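Ketosynthase (Streptomyces sp. MSC090213JE08, PDB 6KXD) probably condenses a fatty acyl chain with malonyl-ACP, releasing carbon dioxide to give a 3-oxoacyl-ACP, as the ketosynthase of a highly reducing type II polyketide synthase. Local coordinates at residues 279-284 against 387-392; 166-171 against 396-401; 290-295 against 318-323; 175-180 against 400-405; 26-31 against 342-347. All coordinates share one frame; numbering follows the deposited sequence.

Contact 1 (279-284 against 387-392); sequences RGIRLA and IVQNNS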
# COMPACT_ATOMS: atom_id res chain seq x y z
N ARG A 279 16.27 -7.42 11.89
CA ARG A 279 16.87 -6.91 10.65
C ARG A 279 16.35 -5.51 10.34
O ARG A 279 17.06 -4.67 9.92
CB ARG A 279 16.59 -7.87 9.49
CG ARG A 279 17.70 -8.89 9.26
CD ARG A 279 17.55 -9.66 7.95
NE ARG A 279 16.76 -8.97 6.92
CZ ARG A 279 17.23 -8.04 6.07
NH1 ARG A 279 18.52 -7.72 6.03
NH2 ARG A 279 16.38 -7.43 5.27
N GLY A 280 15.04 -5.32 10.47
CA GLY A 280 14.41 -4.04 10.23
C GLY A 280 14.97 -2.96 11.14
O GLY A 280 15.30 -1.87 10.69
N ILE A 281 15.11 -3.29 12.42
CA ILE A 281 15.67 -2.32 13.38
C ILE A 281 17.09 -1.97 12.92
O ILE A 281 17.42 -0.81 12.82
CB ILE A 281 15.60 -2.87 14.82
CG1 ILE A 281 14.16 -3.08 15.26
CG2 ILE A 281 16.34 -1.94 15.78
CD1 ILE A 281 14.01 -3.80 16.58
N ARG A 282 17.90 -2.99 12.60
CA ARG A 282 19.29 -2.73 12.27
C ARG A 282 19.37 -1.88 11.00
O ARG A 282 20.22 -1.02 10.89
CB ARG A 282 20.11 -4.01 12.08
CG ARG A 282 20.26 -4.84 13.34
CD ARG A 282 21.16 -6.05 13.12
NE ARG A 282 21.04 -7.02 14.20
CZ ARG A 282 21.77 -7.00 15.30
NH1 ARG A 282 22.58 -5.98 15.54
NH2 ARG A 282 21.70 -8.01 16.15
N LEU A 283 18.50 -2.16 10.02
CA LEU A 283 18.50 -1.40 8.76
C LEU A 283 18.16 0.07 9.01
O LEU A 283 18.78 1.00 8.43
CB LEU A 283 17.50 -2.05 7.81
CG LEU A 283 18.01 -3.31 7.12
CD1 LEU A 283 16.86 -4.08 6.47
CD2 LEU A 283 19.08 -2.97 6.09
N ALA A 284 17.20 0.29 9.91
CA ALA A 284 16.76 1.58 10.26
C ALA A 284 17.88 2.37 10.95
O ALA A 284 18.13 3.55 10.65
CB ALA A 284 15.54 1.45 11.14
N ILE A 387 16.23 10.98 20.16
CA ILE A 387 16.16 10.03 19.04
C ILE A 387 15.22 8.89 19.46
O ILE A 387 15.35 8.34 20.56
CB ILE A 387 17.57 9.53 18.63
CG1 ILE A 387 18.49 10.71 18.30
CG2 ILE A 387 17.49 8.53 17.48
CD1 ILE A 387 19.87 10.32 17.82
N VAL A 388 14.26 8.57 18.58
CA VAL A 388 13.24 7.61 18.90
C VAL A 388 13.08 6.64 17.72
O VAL A 388 13.18 7.02 16.58
CB VAL A 388 11.91 8.28 19.25
CG1 VAL A 388 10.85 7.25 19.63
CG2 VAL A 388 12.06 9.32 20.35
N GLN A 389 12.93 5.36 18.06
CA GLN A 389 12.63 4.29 17.11
C GLN A 389 11.14 3.96 17.21
O GLN A 389 10.57 3.77 18.27
CB GLN A 389 13.55 3.11 17.37
CG GLN A 389 13.16 1.85 16.63
CD GLN A 389 14.09 0.72 17.01
OE1 GLN A 389 15.29 0.92 17.19
NE2 GLN A 389 13.55 -0.47 17.15
N ASN A 390 10.48 3.93 16.05
CA ASN A 390 9.12 3.51 15.98
C ASN A 390 9.03 2.24 15.15
O ASN A 390 9.28 2.27 13.95
CB ASN A 390 8.27 4.60 15.32
CG ASN A 390 6.79 4.31 15.29
OD1 ASN A 390 6.20 3.97 16.32
ND2 ASN A 390 6.19 4.48 14.11
N ASN A 391 8.62 1.15 15.81
CA ASN A 391 8.54 -0.14 15.26
C ASN A 391 7.15 -0.39 14.70
O ASN A 391 6.13 0.09 15.19
CB ASN A 391 8.77 -1.26 16.27
CG ASN A 391 10.21 -1.38 16.73
OD1 ASN A 391 11.09 -0.63 16.32
ND2 ASN A 391 10.44 -2.35 17.60
N SER A 392 7.13 -1.27 13.70
CA SER A 392 5.90 -1.73 13.19
C SER A 392 6.18 -3.02 12.45
O SER A 392 7.23 -3.16 11.82
CB SER A 392 5.23 -0.70 12.33
OG SER A 392 5.86 -0.65 11.05
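Gln-389 reaches from strand 387-394 to Ile-281 on helix 274-288. Its CG stands anti to the backbone N (chi1 169°) and the chain beyond stays extended, which carries the amide all the way to the helix. The two side chains cross at about a right angle. NE2 lies 3.3 Å from Ile-281 CG1, and OE1 lies 3.4 Å from Ile-281 CG2. Ile-281 CD1 also touches NE2. Both ends of the amide have polar partners. OE1 is hydrogen-bonded to Tyr-320 OH. NE2 donates to Asn-391 OD1 over 2.6 Å, with an N-H...acceptor angle of 163°. The acceptor lies close to the glutamine amide plane, and the N-H meets a lone pair of OD1 in the carbonyl plane. A leucine in place of Gln-389 would probably leave Asn-391 OD1 and Tyr-320 OH without this mate, and the asparagine amide would be freer to turn.

The contact joins an outer helix to the sheet of the C-terminal half of the layered thiolase-like fold. Strand 387-394 pairs there in parallel with 297-299 and antiparallel with 398-405.

Two residues on, the amide end of Asn-391 reaches the same isoleucine. Its ND2 comes within 4.0 Å of Ile-281 CD1, while its OD1 is 4.1 Å from Ile-281 CG1. ND2 is hydrogen-bonded to Glu-312 OE1 of helix 306-320.

Contact 2 (166-171 against 396-401); sequences VTTACA and AGNNAV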
# COMPACT_ATOMS: atom_id res chain seq x y z
N VAL A 166 -0.29 2.74 0.58
CA VAL A 166 0.52 1.61 0.93
C VAL A 166 -0.33 0.66 1.79
O VAL A 166 -0.83 1.01 2.86
CB VAL A 166 1.82 2.06 1.60
CG1 VAL A 166 2.62 0.85 2.01
CG2 VAL A 166 2.62 2.96 0.64
N THR A 167 -0.47 -0.57 1.33
CA THR A 167 -1.37 -1.52 1.98
C THR A 167 -0.52 -2.60 2.66
O THR A 167 -0.64 -3.74 2.32
CB THR A 167 -2.35 -2.12 0.98
OG1 THR A 167 -1.66 -2.83 -0.04
CG2 THR A 167 -3.23 -1.05 0.36
N THR A 168 0.36 -2.17 3.55
CA THR A 168 1.20 -3.08 4.33
C THR A 168 0.69 -3.11 5.77
O THR A 168 1.47 -3.18 6.77
CB THR A 168 2.67 -2.69 4.19
OG1 THR A 168 2.84 -1.36 4.67
CG2 THR A 168 3.19 -2.78 2.77
N ALA A 169 -0.62 -2.94 5.90
CA ALA A 169 -1.35 -3.14 7.17
C ALA A 169 -0.73 -2.34 8.33
O ALA A 169 -0.61 -1.10 8.27
CB ALA A 169 -1.47 -4.62 7.40
N CYS A 170 -0.36 -2.99 9.45
CA CYS A 170 0.06 -2.23 10.64
C CYS A 170 1.35 -1.44 10.43
O CYS A 170 1.62 -0.44 11.16
CB CYS A 170 0.33 -3.15 11.81
SG CYS A 170 -0.76 -4.57 11.73
N ALA A 171 2.12 -1.85 9.42
CA ALA A 171 3.37 -1.20 9.17
C ALA A 171 3.19 -0.06 8.17
O ALA A 171 4.12 0.64 7.88
CB ALA A 171 4.38 -2.20 8.66
N ALA A 396 2.07 -10.79 6.55
CA ALA A 396 3.01 -11.03 5.40
C ALA A 396 4.49 -10.70 5.74
O ALA A 396 5.31 -10.41 4.85
CB ALA A 396 2.53 -10.24 4.20
N GLY A 397 4.84 -10.71 7.02
CA GLY A 397 6.19 -10.50 7.48
C GLY A 397 6.75 -9.13 7.20
O GLY A 397 7.96 -8.95 7.07
N ASN A 398 5.88 -8.13 7.05
CA ASN A 398 6.29 -6.85 6.63
C ASN A 398 6.69 -6.07 7.87
O ASN A 398 5.84 -5.85 8.74
CB ASN A 398 5.14 -6.12 5.95
CG ASN A 398 4.87 -6.57 4.52
OD1 ASN A 398 4.13 -5.88 3.85
ND2 ASN A 398 5.48 -7.64 4.03
N ASN A 399 7.95 -5.71 7.96
CA ASN A 399 8.42 -4.90 9.05
C ASN A 399 8.94 -3.57 8.51
O ASN A 399 9.65 -3.53 7.49
CB ASN A 399 9.54 -5.57 9.84
CG ASN A 399 9.19 -6.96 10.28
OD1 ASN A 399 8.31 -7.17 11.13
ND2 ASN A 399 9.87 -7.95 9.69
N ALA A 400 8.62 -2.50 9.24
CA ALA A 400 9.12 -1.19 8.98
C ALA A 400 9.42 -0.51 10.32
O ALA A 400 8.57 -0.43 11.19
CB ALA A 400 8.12 -0.37 8.21
N VAL A 401 10.62 0.04 10.40
CA VAL A 401 11.12 0.71 11.59
C VAL A 401 11.57 2.10 11.17
O VAL A 401 12.30 2.25 10.18
CB VAL A 401 12.26 -0.10 12.22
CG1 VAL A 401 12.80 0.62 13.44
CG2 VAL A 401 11.79 -1.51 12.54
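Ala-171 and Ala-400 bring their backbones together, with their CA atoms 5.8 Å apart, where a loop ending in a short 3-10 turn passes the start of strand 398-405. The loop is closed within itself by a backbone bond from Ala-171 N to Thr-168 O. Ala-171 CB points at the strand. It lies 4.2 Å from Ala-400 CB and 3.9 Å from Asn-398 O.

At the first residue of the strand, Asn-398 crosses Thr-168 at about a right angle. Thr-168 CG2 is anti to the carbonyl carbon (OG1 chi1 60°), and this methyl meets the amide oxygen: CG2 to Asn-398 OD1 is 3.4 Å. Asn-398 ND2 is hydrogen-bonded to Asn-171 OD1 of the partner chain, which ties the contact to the dimer interface. OD1 also has a weak hydrogen bond from Asn-155 ND2 of that chain.

Between Thr-168 and Ala-171 lies Cys-170, in a sequence consistent with the nucleophile loop of beta-ketoacyl synthases. It packs on His-301 and His-336, as in the Cys-His-His centre of that family. Helix 172-185 follows at once, and its Tyr-175 packs against Thr-168, Asn-398 and Ala-400. Strand 387-394 adds Ala-394 against Ala-169 and Ser-392 against Ala-171.

Contact 3 (290-295 against 318-323); sequences VEQEEI and DVYGDA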
# COMPACT_ATOMS: atom_id res chain seq x y z
N VAL A 290 22.80 5.93 13.20
CA VAL A 290 22.50 6.05 14.60
C VAL A 290 22.91 4.73 15.27
O VAL A 290 22.64 3.67 14.70
CB VAL A 290 21.00 6.38 14.77
CG1 VAL A 290 20.43 5.90 16.08
CG2 VAL A 290 20.71 7.86 14.55
N GLU A 291 23.55 4.80 16.45
CA GLU A 291 23.99 3.62 17.23
C GLU A 291 22.89 3.25 18.23
O GLU A 291 22.11 4.11 18.62
CB GLU A 291 25.29 3.84 18.02
CG GLU A 291 26.35 4.68 17.31
CD GLU A 291 27.07 4.04 16.13
OE1 GLU A 291 26.86 2.82 15.88
OE2 GLU A 291 27.84 4.76 15.47
N GLN A 292 22.82 1.97 18.60
CA GLN A 292 21.86 1.48 19.58
C GLN A 292 21.84 2.41 20.81
O GLN A 292 20.77 2.70 21.33
CB GLN A 292 22.20 0.05 19.99
CG GLN A 292 21.69 -1.02 19.04
CD GLN A 292 22.73 -1.52 18.06
OE1 GLN A 292 23.47 -0.77 17.44
NE2 GLN A 292 22.74 -2.83 17.85
N GLU A 293 23.03 2.85 21.25
CA GLU A 293 23.23 3.73 22.45
C GLU A 293 22.35 4.99 22.38
O GLU A 293 21.84 5.44 23.40
CB GLU A 293 24.68 4.21 22.60
CG GLU A 293 25.64 3.13 23.08
CD GLU A 293 26.12 2.21 21.97
OE1 GLU A 293 26.90 2.68 21.13
OE2 GLU A 293 25.67 1.05 21.92
N GLU A 294 22.24 5.57 21.18
CA GLU A 294 21.69 6.92 21.03
C GLU A 294 20.16 6.89 21.03
O GLU A 294 19.53 7.94 21.00
CB GLU A 294 22.16 7.60 19.74
CG GLU A 294 23.65 7.54 19.48
CD GLU A 294 24.03 8.31 18.22
OE1 GLU A 294 23.76 9.52 18.18
OE2 GLU A 294 24.54 7.69 17.27
N ILE A 295 19.56 5.70 21.04
CA ILE A 295 18.09 5.59 21.03
C ILE A 295 17.55 5.80 22.45
O ILE A 295 17.86 5.06 23.38
CB ILE A 295 17.63 4.25 20.43
CG1 ILE A 295 18.07 4.10 18.96
CG2 ILE A 295 16.12 4.09 20.63
CD1 ILE A 295 17.55 5.17 18.02
N ASP A 318 17.92 -8.76 20.93
CA ASP A 318 18.94 -9.17 19.97
C ASP A 318 19.75 -7.97 19.49
O ASP A 318 20.96 -8.07 19.39
CB ASP A 318 18.38 -9.82 18.70
CG ASP A 318 17.97 -11.26 18.88
OD1 ASP A 318 18.29 -11.84 19.94
OD2 ASP A 318 17.33 -11.79 17.94
N VAL A 319 19.08 -6.87 19.16
CA VAL A 319 19.73 -5.79 18.53
C VAL A 319 20.50 -4.95 19.55
O VAL A 319 21.54 -4.40 19.25
CB VAL A 319 18.73 -4.92 17.75
CG1 VAL A 319 19.35 -3.59 17.37
CG2 VAL A 319 18.20 -5.66 16.53
N TYR A 320 19.92 -4.76 20.72
CA TYR A 320 20.41 -3.77 21.66
C TYR A 320 21.27 -4.40 22.74
O TYR A 320 21.85 -3.68 23.52
CB TYR A 320 19.25 -3.01 22.30
CG TYR A 320 18.66 -1.97 21.39
CD1 TYR A 320 19.16 -0.68 21.39
CD2 TYR A 320 17.65 -2.28 20.49
CE1 TYR A 320 18.66 0.29 20.53
CE2 TYR A 320 17.13 -1.32 19.64
CZ TYR A 320 17.63 -0.04 19.66
OH TYR A 320 17.15 0.93 18.83
N GLY A 321 21.33 -5.74 22.75
CA GLY A 321 21.80 -6.47 23.93
C GLY A 321 20.79 -6.38 25.06
O GLY A 321 19.65 -5.90 24.90
N ASP A 322 21.25 -6.79 26.24
CA ASP A 322 20.38 -7.14 27.34
C ASP A 322 20.02 -5.89 28.17
O ASP A 322 19.18 -5.99 29.08
CB ASP A 322 21.00 -8.33 28.08
CG ASP A 322 21.12 -9.56 27.19
OD1 ASP A 322 20.18 -9.83 26.42
OD2 ASP A 322 22.16 -10.26 27.26
N ALA A 323 20.58 -4.73 27.81
CA ALA A 323 20.10 -3.40 28.29
C ALA A 323 19.50 -2.57 27.15
O ALA A 323 19.98 -1.48 26.83
CB ALA A 323 21.23 -2.67 28.96
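Gln-292 and Tyr-320 meet beside a beta-alpha-beta crossover, Tyr-320 at the end of its helix and Gln-292 in the 3-10 turn before its first strand. Strand 297-299, helix 306-320 and the parallel strand 326-328 form it. Gly-321 leaves the helix with positive phi.

The tight side is the tyrosine ring. Gln-292 CG sits over one face, offset toward the rim, 3.8 Å from the centroid and 27° off the normal, as a CH-pi contact. The glutamine amide stands nearly perpendicular to the ring. Its chain bends at chi2 (98°), which turns NE2 to Val-319 O at the helix end. This bond is modelled at 2.4 Å, so its exact length is doubtful. On the strand side of the turn the Ile-295 and Tyr-320 side chains cross at about a right angle, with Ile-295 CG1 3.3 Å from Tyr-320 OH. Tyr-320 OH is hydrogen-bonded to Gln-389. An alanine at Tyr-320 would probably open a gap beside Gln-292 and Ile-295 and leave Gln-389 OE1 without that hydroxyl.

The other side is loose. Glu-291, Glu-293, Asp-322 and Ala-323 are exposed. One bond within the turn runs from Glu-291 N to Glu-294 OE2, 3.2 Å, on the anti side and 35° out of the carboxylate plane.

At the ring edge, in its plane, Gln-292 O lies 3.3 Å from Tyr-320 CE1.

Contact 4 (175-180 against 400-405); sequences YSVGYG and AVLILG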
# COMPACT_ATOMS: atom_id res chain seq x y z
N TYR A 175 5.87 2.63 6.52
CA TYR A 175 6.24 2.50 5.10
C TYR A 175 6.04 3.83 4.39
O TYR A 175 6.85 4.25 3.54
CB TYR A 175 5.39 1.50 4.36
CG TYR A 175 5.86 0.08 4.45
CD1 TYR A 175 5.76 -0.64 5.63
CD2 TYR A 175 6.35 -0.56 3.33
CE1 TYR A 175 6.15 -1.96 5.69
CE2 TYR A 175 6.72 -1.88 3.37
CZ TYR A 175 6.62 -2.59 4.55
OH TYR A 175 7.02 -3.90 4.55
N SER A 176 4.91 4.46 4.71
CA SER A 176 4.49 5.68 4.01
C SER A 176 5.44 6.84 4.35
O SER A 176 5.83 7.58 3.46
CB SER A 176 3.03 5.99 4.35
OG SER A 176 2.15 5.02 3.80
N VAL A 177 5.78 7.00 5.64
CA VAL A 177 6.70 8.02 6.08
C VAL A 177 8.06 7.77 5.42
O VAL A 177 8.69 8.70 4.91
CB VAL A 177 6.82 8.05 7.62
CG1 VAL A 177 7.94 8.95 8.07
CG2 VAL A 177 5.52 8.48 8.30
N GLY A 178 8.50 6.51 5.42
CA GLY A 178 9.75 6.13 4.80
C GLY A 178 9.77 6.45 3.32
O GLY A 178 10.75 6.97 2.80
N TYR A 179 8.63 6.22 2.64
CA TYR A 179 8.54 6.54 1.24
C TYR A 179 8.63 8.04 1.03
O TYR A 179 9.28 8.52 0.09
CB TYR A 179 7.26 5.99 0.61
CG TYR A 179 7.26 6.16 -0.88
CD1 TYR A 179 8.35 5.75 -1.64
CD2 TYR A 179 6.23 6.81 -1.54
CE1 TYR A 179 8.38 5.90 -3.02
CE2 TYR A 179 6.23 6.94 -2.92
CZ TYR A 179 7.32 6.49 -3.66
OH TYR A 179 7.36 6.61 -5.02
N GLY A 180 7.96 8.80 1.89
CA GLY A 180 8.10 10.25 1.85
C GLY A 180 9.56 10.64 2.00
O GLY A 180 10.04 11.48 1.30
N ALA A 400 8.62 -2.50 9.24
CA ALA A 400 9.12 -1.19 8.98
C ALA A 400 9.42 -0.51 10.32
O ALA A 400 8.57 -0.43 11.19
CB ALA A 400 8.12 -0.37 8.21
N VAL A 401 10.62 0.04 10.40
CA VAL A 401 11.12 0.71 11.59
C VAL A 401 11.57 2.10 11.17
O VAL A 401 12.30 2.25 10.18
CB VAL A 401 12.26 -0.10 12.22
CG1 VAL A 401 12.80 0.62 13.44
CG2 VAL A 401 11.79 -1.51 12.54
N LEU A 402 11.07 3.12 11.88
CA LEU A 402 11.33 4.49 11.59
C LEU A 402 12.09 5.11 12.76
O LEU A 402 11.76 4.83 13.91
CB LEU A 402 9.97 5.17 11.42
CG LEU A 402 9.96 6.69 11.29
CD1 LEU A 402 10.49 7.11 9.94
CD2 LEU A 402 8.55 7.22 11.52
N ILE A 403 13.09 5.92 12.41
CA ILE A 403 13.94 6.63 13.37
C ILE A 403 13.75 8.12 13.11
O ILE A 403 14.06 8.62 12.01
CB ILE A 403 15.42 6.25 13.28
CG1 ILE A 403 15.70 4.75 13.24
CG2 ILE A 403 16.19 6.94 14.40
CD1 ILE A 403 15.27 3.96 14.45
N LEU A 404 13.26 8.80 14.16
CA LEU A 404 13.13 10.23 14.25
C LEU A 404 14.15 10.78 15.25
O LEU A 404 14.58 10.07 16.15
CB LEU A 404 11.70 10.54 14.70
CG LEU A 404 10.58 10.04 13.78
CD1 LEU A 404 9.23 10.39 14.34
CD2 LEU A 404 10.74 10.63 12.39
N GLY A 405 14.50 12.06 15.07
CA GLY A 405 15.47 12.78 15.86
C GLY A 405 15.05 14.21 16.11
O GLY A 405 14.19 14.75 15.39
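A chi1 of -85° sets Tyr-175 CG beside its backbone N, and the ring swings back to Ala-400 although the side chain leaves the helix away from the strand. Val-177 and Leu-402 are built differently. Val-177 CG1 and Leu-402 CG both run anti to the backbone N (170° and 172°), the latter carrying two methyls to the helix. Both side chains start toward each other and cross at about a right angle.

Ala-400 CB lies obliquely to the ring, by its CD1-CE1 bond, 3.5 Å from Tyr-175 CD1 and 3.6 Å from Tyr-175 CE1. Two residues further along the helix, the valine methyl meets both ends of the leucine fork. Val-177 CG1 is 3.7 Å from Leu-402 CD1 and 3.9 Å from Leu-402 CD2.

This is helix-on-sheet packing inside the thiolase-like fold: helix 172-185 lies against strand 398-405. Leu-262 of strand 255-264 packs on both Tyr-175 and Ala-400. Ala-346 of helix 341-355 packs on Leu-402.

Across the two segments the chemistry is apolar. The tyrosine hydroxyl is instead hydrogen-bonded to Asn-171 O of the partner chain. The ring therefore serves the buried core along its side and the dimer interface at its polar end.

Contact 5 (26-31 against 342-347); sequences EEYTAG and SALGAI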
# COMPACT_ATOMS: atom_id res chain seq x y z
N GLU A 26 -2.79 18.92 19.66
CA GLU A 26 -2.93 19.30 21.09
C GLU A 26 -3.62 18.18 21.86
O GLU A 26 -3.04 17.67 22.80
CB GLU A 26 -3.76 20.57 21.29
CG GLU A 26 -2.93 21.82 21.48
CD GLU A 26 -3.83 23.02 21.72
OE1 GLU A 26 -4.44 23.10 22.82
OE2 GLU A 26 -3.97 23.83 20.78
N GLU A 27 -4.84 17.84 21.45
CA GLU A 27 -5.65 16.76 22.05
C GLU A 27 -4.81 15.47 22.12
O GLU A 27 -4.96 14.69 23.05
CB GLU A 27 -6.89 16.49 21.22
CG GLU A 27 -8.20 17.08 21.73
CD GLU A 27 -9.36 16.09 21.66
OE1 GLU A 27 -9.80 15.61 22.73
OE2 GLU A 27 -9.83 15.77 20.54
N TYR A 28 -3.96 15.23 21.11
CA TYR A 28 -3.28 13.95 20.99
C TYR A 28 -2.07 13.93 21.91
O TYR A 28 -1.84 12.96 22.59
CB TYR A 28 -2.85 13.68 19.55
CG TYR A 28 -2.22 12.33 19.31
CD1 TYR A 28 -2.93 11.17 19.56
CD2 TYR A 28 -0.96 12.21 18.75
CE1 TYR A 28 -2.39 9.92 19.32
CE2 TYR A 28 -0.40 10.97 18.48
CZ TYR A 28 -1.11 9.82 18.79
OH TYR A 28 -0.58 8.59 18.50
N THR A 29 -1.30 15.03 21.93
CA THR A 29 -0.24 15.16 22.87
C THR A 29 -0.78 15.00 24.31
O THR A 29 -0.08 14.44 25.17
CB THR A 29 0.48 16.50 22.73
OG1 THR A 29 0.80 16.69 21.35
CG2 THR A 29 1.73 16.56 23.57
N ALA A 30 -2.00 15.49 24.56
CA ALA A 30 -2.64 15.41 25.89
C ALA A 30 -2.91 13.95 26.20
O ALA A 30 -2.52 13.46 27.26
CB ALA A 30 -3.93 16.21 25.96
N GLY A 31 -3.59 13.27 25.26
CA GLY A 31 -4.00 11.88 25.42
C GLY A 31 -2.80 11.01 25.72
O GLY A 31 -2.86 10.16 26.61
N SER A 342 1.07 2.75 12.90
CA SER A 342 2.43 3.19 12.91
C SER A 342 2.52 4.69 12.62
O SER A 342 3.49 5.30 12.99
CB SER A 342 3.32 2.36 11.97
OG SER A 342 2.75 2.22 10.68
N ALA A 343 1.52 5.27 11.94
CA ALA A 343 1.52 6.68 11.65
C ALA A 343 1.25 7.47 12.94
O ALA A 343 1.98 8.42 13.24
CB ALA A 343 0.50 7.01 10.60
N LEU A 344 0.23 7.02 13.68
CA LEU A 344 -0.09 7.56 15.03
C LEU A 344 1.08 7.33 15.98
O LEU A 344 1.47 8.23 16.68
CB LEU A 344 -1.40 6.98 15.54
CG LEU A 344 -2.64 7.50 14.82
CD1 LEU A 344 -3.89 6.70 15.17
CD2 LEU A 344 -2.83 9.00 15.05
N GLY A 345 1.75 6.18 15.88
CA GLY A 345 3.01 5.96 16.63
C GLY A 345 4.11 6.93 16.25
O GLY A 345 4.83 7.50 17.13
N ALA A 346 4.31 7.14 14.94
CA ALA A 346 5.29 8.08 14.47
C ALA A 346 5.03 9.48 15.07
O ALA A 346 5.98 10.19 15.40
CB ALA A 346 5.29 8.15 12.95
N ILE A 347 3.76 9.90 15.07
CA ILE A 347 3.43 11.24 15.54
C ILE A 347 3.74 11.29 17.05
O ILE A 347 4.37 12.23 17.52
CB ILE A 347 1.99 11.63 15.21
CG1 ILE A 347 1.83 11.77 13.70
CG2 ILE A 347 1.60 12.94 15.91
CD1 ILE A 347 0.40 11.94 13.26
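Leu-344 O accepts a hydrogen bond from Tyr-28 OH at 2.8 Å. The hydroxyl comes from well above the carbonyl plane, with a C=O...donor angle of only 104°, and so does not sit on a lone pair. Such a steep approach suits a carbonyl inside a helix, where the direction along the axis is normally taken by a backbone N-H one turn on. The oxygen itself lies at the edge of the tyrosine ring, near its plane.

Tyr-28 gets there because CG is anti to the backbone N (chi1 -176°), which sends the long ring from helix 24-34 straight to helix 341-355. The ring spans much of the gap between the two helices. The axes of segments 26-31 and 342-347 pass 11.8 Å apart and cross at -85°, nearly perpendicular. The rest of the grip is apolar. Ile-347 CG2 approaches the ring obliquely, 3.8 Å from Tyr-28 CE2. Leu-344 packs round the hydroxyl end: CB is 3.5 Å from Tyr-28 OH, and CD2 is 4.2 Å from Tyr-28 CZ.

The bond gives the buried tyrosine hydroxyl a partner. The contact joins helix 24-34 of the N-terminal half of the thiolase-like fold to helix 341-355 of the C-terminal half. Strand 10-19 lies beside the pair, with Val-17 against Tyr-28, Leu-344 and Ile-347. Leu-334 of helix 331-334 packs on Tyr-28 and Leu-344.

Contacts 1, 2, 4 and 5 are buried, while contact 3 lies near the surface, about 24 Å from the chain centre to its own centre. Contacts 2 and 4 share strand 398-405, which contact 1 joins through its neighbour 387-394. These strands have helix 274-288 packed on one side and helices 172-185 and 341-355 on the other. Contact 5 adds helix 24-34. Contact 4 is apolar, contact 1 sets an isoleucine against bonded amides, and contact 5 places one buried hydroxyl bond among aliphatic groups. Contact 2 mixes methyls with an amide. Contact 3 pairs a CH-pi contact with a glutamine-to-carbonyl bond. The touching residues of contacts 2 and 4 also meet the partner chain.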